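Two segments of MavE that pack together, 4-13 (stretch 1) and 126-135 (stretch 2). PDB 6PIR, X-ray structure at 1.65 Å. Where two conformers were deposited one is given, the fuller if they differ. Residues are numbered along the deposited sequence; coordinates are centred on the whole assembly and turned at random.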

# COMPACT_ATOMS: atom_id res chain seq x y z
N THR A 4 -17.64 -6.21 2.62
CA THR A 4 -16.45 -5.37 2.48
C THR A 4 -15.30 -5.78 3.39
O THR A 4 -14.21 -5.19 3.30
CB THR A 4 -16.78 -3.92 2.78
OG1 THR A 4 -17.27 -3.85 4.12
CG2 THR A 4 -17.81 -3.40 1.83
N ARG A 5 -15.51 -6.75 4.27
CA ARG A 5 -14.51 -7.05 5.28
C ARG A 5 -13.21 -7.56 4.66
O ARG A 5 -12.12 -7.28 5.18
CB ARG A 5 -15.06 -8.04 6.29
CG ARG A 5 -14.23 -8.06 7.53
CD ARG A 5 -14.83 -8.98 8.56
NE ARG A 5 -14.21 -8.78 9.87
N PHE A 6 -13.30 -8.34 3.58
CA PHE A 6 -12.04 -8.79 2.96
C PHE A 6 -11.20 -7.59 2.56
O PHE A 6 -9.99 -7.54 2.83
CB PHE A 6 -12.24 -9.69 1.75
CG PHE A 6 -10.93 -10.27 1.23
CD1 PHE A 6 -10.35 -11.38 1.85
CD2 PHE A 6 -10.24 -9.68 0.16
CE1 PHE A 6 -9.13 -11.90 1.39
CE2 PHE A 6 -9.04 -10.19 -0.30
CZ PHE A 6 -8.48 -11.30 0.31
N GLU A 7 -11.81 -6.63 1.86
CA GLU A 7 -11.00 -5.52 1.40
C GLU A 7 -10.54 -4.67 2.57
O GLU A 7 -9.42 -4.16 2.55
CB GLU A 7 -11.72 -4.70 0.33
CG GLU A 7 -13.12 -4.19 0.70
CD GLU A 7 -13.13 -2.76 1.21
OE1 GLU A 7 -12.05 -2.15 1.46
OE2 GLU A 7 -14.29 -2.26 1.38
N ARG A 8 -11.34 -4.55 3.64
CA ARG A 8 -10.90 -3.75 4.79
C ARG A 8 -9.69 -4.39 5.49
O ARG A 8 -8.76 -3.68 5.90
CB ARG A 8 -12.07 -3.51 5.74
CG ARG A 8 -12.89 -2.32 5.27
CD ARG A 8 -14.07 -2.01 6.15
NE ARG A 8 -15.14 -2.95 5.92
CZ ARG A 8 -15.61 -3.76 6.86
NH1 ARG A 8 -15.08 -3.70 8.08
NH2 ARG A 8 -16.63 -4.59 6.58
N ASN A 9 -9.70 -5.71 5.67
CA ASN A 9 -8.56 -6.38 6.28
C ASN A 9 -7.33 -6.29 5.38
O ASN A 9 -6.21 -6.09 5.87
CB ASN A 9 -8.89 -7.83 6.58
CG ASN A 9 -8.78 -8.15 8.05
OD1 ASN A 9 -7.72 -8.56 8.53
ND2 ASN A 9 -9.87 -7.97 8.77
N PHE A 10 -7.53 -6.47 4.07
CA PHE A 10 -6.43 -6.34 3.12
C PHE A 10 -5.80 -4.96 3.21
O PHE A 10 -4.57 -4.81 3.18
CB PHE A 10 -6.95 -6.59 1.72
CG PHE A 10 -5.87 -6.71 0.69
CD1 PHE A 10 -5.37 -7.96 0.35
CD2 PHE A 10 -5.37 -5.59 0.05
CE1 PHE A 10 -4.35 -8.10 -0.61
CE2 PHE A 10 -4.36 -5.71 -0.89
CZ PHE A 10 -3.86 -6.97 -1.23
N LEU A 11 -6.63 -3.93 3.31
CA LEU A 11 -6.13 -2.57 3.45
C LEU A 11 -5.35 -2.42 4.73
O LEU A 11 -4.28 -1.81 4.74
CB LEU A 11 -7.32 -1.59 3.43
CG LEU A 11 -8.06 -1.41 2.11
CD1 LEU A 11 -9.36 -0.64 2.39
CD2 LEU A 11 -7.21 -0.72 1.05
N ILE A 12 -5.89 -2.91 5.85
CA ILE A 12 -5.19 -2.75 7.13
C ILE A 12 -3.80 -3.39 7.08
O ILE A 12 -2.78 -2.82 7.53
CB ILE A 12 -6.03 -3.34 8.27
CG1 ILE A 12 -7.24 -2.43 8.54
CG2 ILE A 12 -5.20 -3.54 9.50
CD1 ILE A 12 -8.24 -3.10 9.36
N ASN A 13 -3.72 -4.61 6.54
CA ASN A 13 -2.41 -5.29 6.50
C ASN A 13 -1.46 -4.64 5.51
O ASN A 13 -0.23 -4.60 5.73
CB ASN A 13 -2.62 -6.75 6.16
CG ASN A 13 -3.26 -7.50 7.27
OD1 ASN A 13 -3.05 -7.19 8.44
ND2 ASN A 13 -4.04 -8.52 6.93
N ILE A 126 -5.40 6.23 8.78
CA ILE A 126 -6.40 5.45 8.04
C ILE A 126 -6.52 4.04 8.61
O ILE A 126 -7.63 3.50 8.79
CB ILE A 126 -6.03 5.45 6.54
CG1 ILE A 126 -6.14 6.85 5.93
CG2 ILE A 126 -6.80 4.37 5.74
CD1 ILE A 126 -5.51 6.93 4.53
N ARG A 127 -5.37 3.40 8.90
CA ARG A 127 -5.36 2.05 9.44
C ARG A 127 -5.97 2.02 10.84
O ARG A 127 -6.75 1.12 11.16
CB ARG A 127 -3.93 1.50 9.44
CG ARG A 127 -3.75 0.18 10.19
CD ARG A 127 -2.32 -0.37 10.02
NE ARG A 127 -1.32 0.57 10.52
CZ ARG A 127 -1.00 0.72 11.80
NH1 ARG A 127 -1.61 -0.00 12.73
NH2 ARG A 127 -0.08 1.60 12.16
N LYS A 128 -5.65 3.01 11.68
CA LYS A 128 -6.24 3.04 13.01
C LYS A 128 -7.77 3.16 12.93
O LYS A 128 -8.47 2.51 13.71
CB LYS A 128 -5.66 4.20 13.82
CG LYS A 128 -4.17 4.00 14.23
N GLU A 129 -8.29 3.97 12.00
CA GLU A 129 -9.73 4.15 11.87
C GLU A 129 -10.40 2.85 11.44
O GLU A 129 -11.42 2.44 12.02
CB GLU A 129 -10.03 5.27 10.88
CG GLU A 129 -9.62 6.65 11.37
CD GLU A 129 -9.35 7.57 10.23
OE1 GLU A 129 -9.68 7.21 9.09
OE2 GLU A 129 -8.73 8.63 10.44
N LEU A 130 -9.83 2.19 10.43
CA LEU A 130 -10.41 0.94 9.97
C LEU A 130 -10.36 -0.11 11.06
O LEU A 130 -11.35 -0.84 11.28
CB LEU A 130 -9.70 0.43 8.71
CG LEU A 130 -10.17 1.15 7.45
CD1 LEU A 130 -9.37 0.72 6.22
CD2 LEU A 130 -11.67 0.93 7.24
N ILE A 131 -9.24 -0.19 11.78
CA ILE A 131 -9.12 -1.19 12.84
C ILE A 131 -10.15 -0.93 13.92
O ILE A 131 -10.79 -1.87 14.41
CB ILE A 131 -7.69 -1.20 13.40
CG1 ILE A 131 -6.76 -1.80 12.36
CG2 ILE A 131 -7.63 -2.00 14.67
CD1 ILE A 131 -5.36 -1.67 12.73
N ALA A 132 -10.33 0.34 14.29
CA ALA A 132 -11.33 0.71 15.29
C ALA A 132 -12.71 0.24 14.87
O ALA A 132 -13.50 -0.21 15.71
CB ALA A 132 -11.30 2.22 15.50
N LYS A 133 -13.03 0.30 13.58
CA LYS A 133 -14.38 -0.14 13.20
C LYS A 133 -14.45 -1.63 12.86
O LYS A 133 -15.56 -2.14 12.63
CB LYS A 133 -14.90 0.69 12.03
N LEU A 134 -13.33 -2.33 12.80
CA LEU A 134 -13.40 -3.79 12.72
C LEU A 134 -13.59 -4.39 14.10
O LEU A 134 -14.38 -5.32 14.28
CB LEU A 134 -12.15 -4.41 12.11
CG LEU A 134 -11.93 -4.47 10.61
CD1 LEU A 134 -10.61 -5.10 10.47
CD2 LEU A 134 -12.98 -5.32 9.92
N LYS A 135 -12.83 -3.89 15.07
CA LYS A 135 -12.97 -4.34 16.44
C LYS A 135 -14.29 -3.81 17.01
O LYS A 135 -14.34 -3.35 18.15
CB LYS A 135 -11.78 -3.89 17.29
CG LYS A 135 -10.66 -4.91 17.35
CD LYS A 135 -9.47 -4.38 18.12
O HOH W 1 -13.37 -1.34 9.53

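Two helices, 5-13 and 126-134, pack with their directions 140° apart, and their axes approach to 9.5 Å. No direct hydrogen bond joins them among the modelled atoms. The contact is mainly apolar and rests on two interlocking side chains.

Ile12 is the first. Its CA-to-CB bond points sideways, but chi1 is m and chi2 is t, and the extended CG1 branch brings CD1 nearer the second helix. There the side chain sits among Arg127, Leu130, Ile131 and Leu134. Ile12 CD1 lies 3.3 Å from Leu134 CD1 and 3.6 Å from Ile131 CG1. Ile12 CG1 lies 3.8 Å from Leu130 CB.

Leu134 is the second. It points toward the first helix in the m, t rotamer and sits among Arg5, Arg8, Asn9 and Ile12. The Asn9 CA-to-CB bond points away. With chi1 at -119°, between wells, the end of the side chain comes nearer, and Asn9 ND2 is 3.4 Å from Leu134 CD1. Arg5 is t at chi1, chi2 and chi3. This extended chain brings Arg5 NE to 3.7 Å from Leu134 CD2; the rest of its guanidinium is not modelled.

Arg8 points toward the second helix. With chi1 m and chi2 t, the chain runs back along its own helix; chi3, m, bends its end. Arg8 NE and Arg8 NH2 both donate to Thr4 OG1, at 2.9 and 2.6 Å. This pair of bonds holds the guanidinium one turn back, with Arg8 NH1 3.2 Å from Leu134 CD2. Water 1 links the helices: it accepts from Arg8 NH1 at 3.3 Å and donates to Leu130 O at 2.7 Å.

Leu130 also points toward the first helix, as m, t. Leu130 CD1 meets Leu11 CD1 at 4.1 Å, and Leu130 CD2 lies 3.9 Å from Arg8 CD. Arg127 lays CD 3.5 Å from Ile12 O, while its NE and NH2 are hydrogen-bonded elsewhere in the structure.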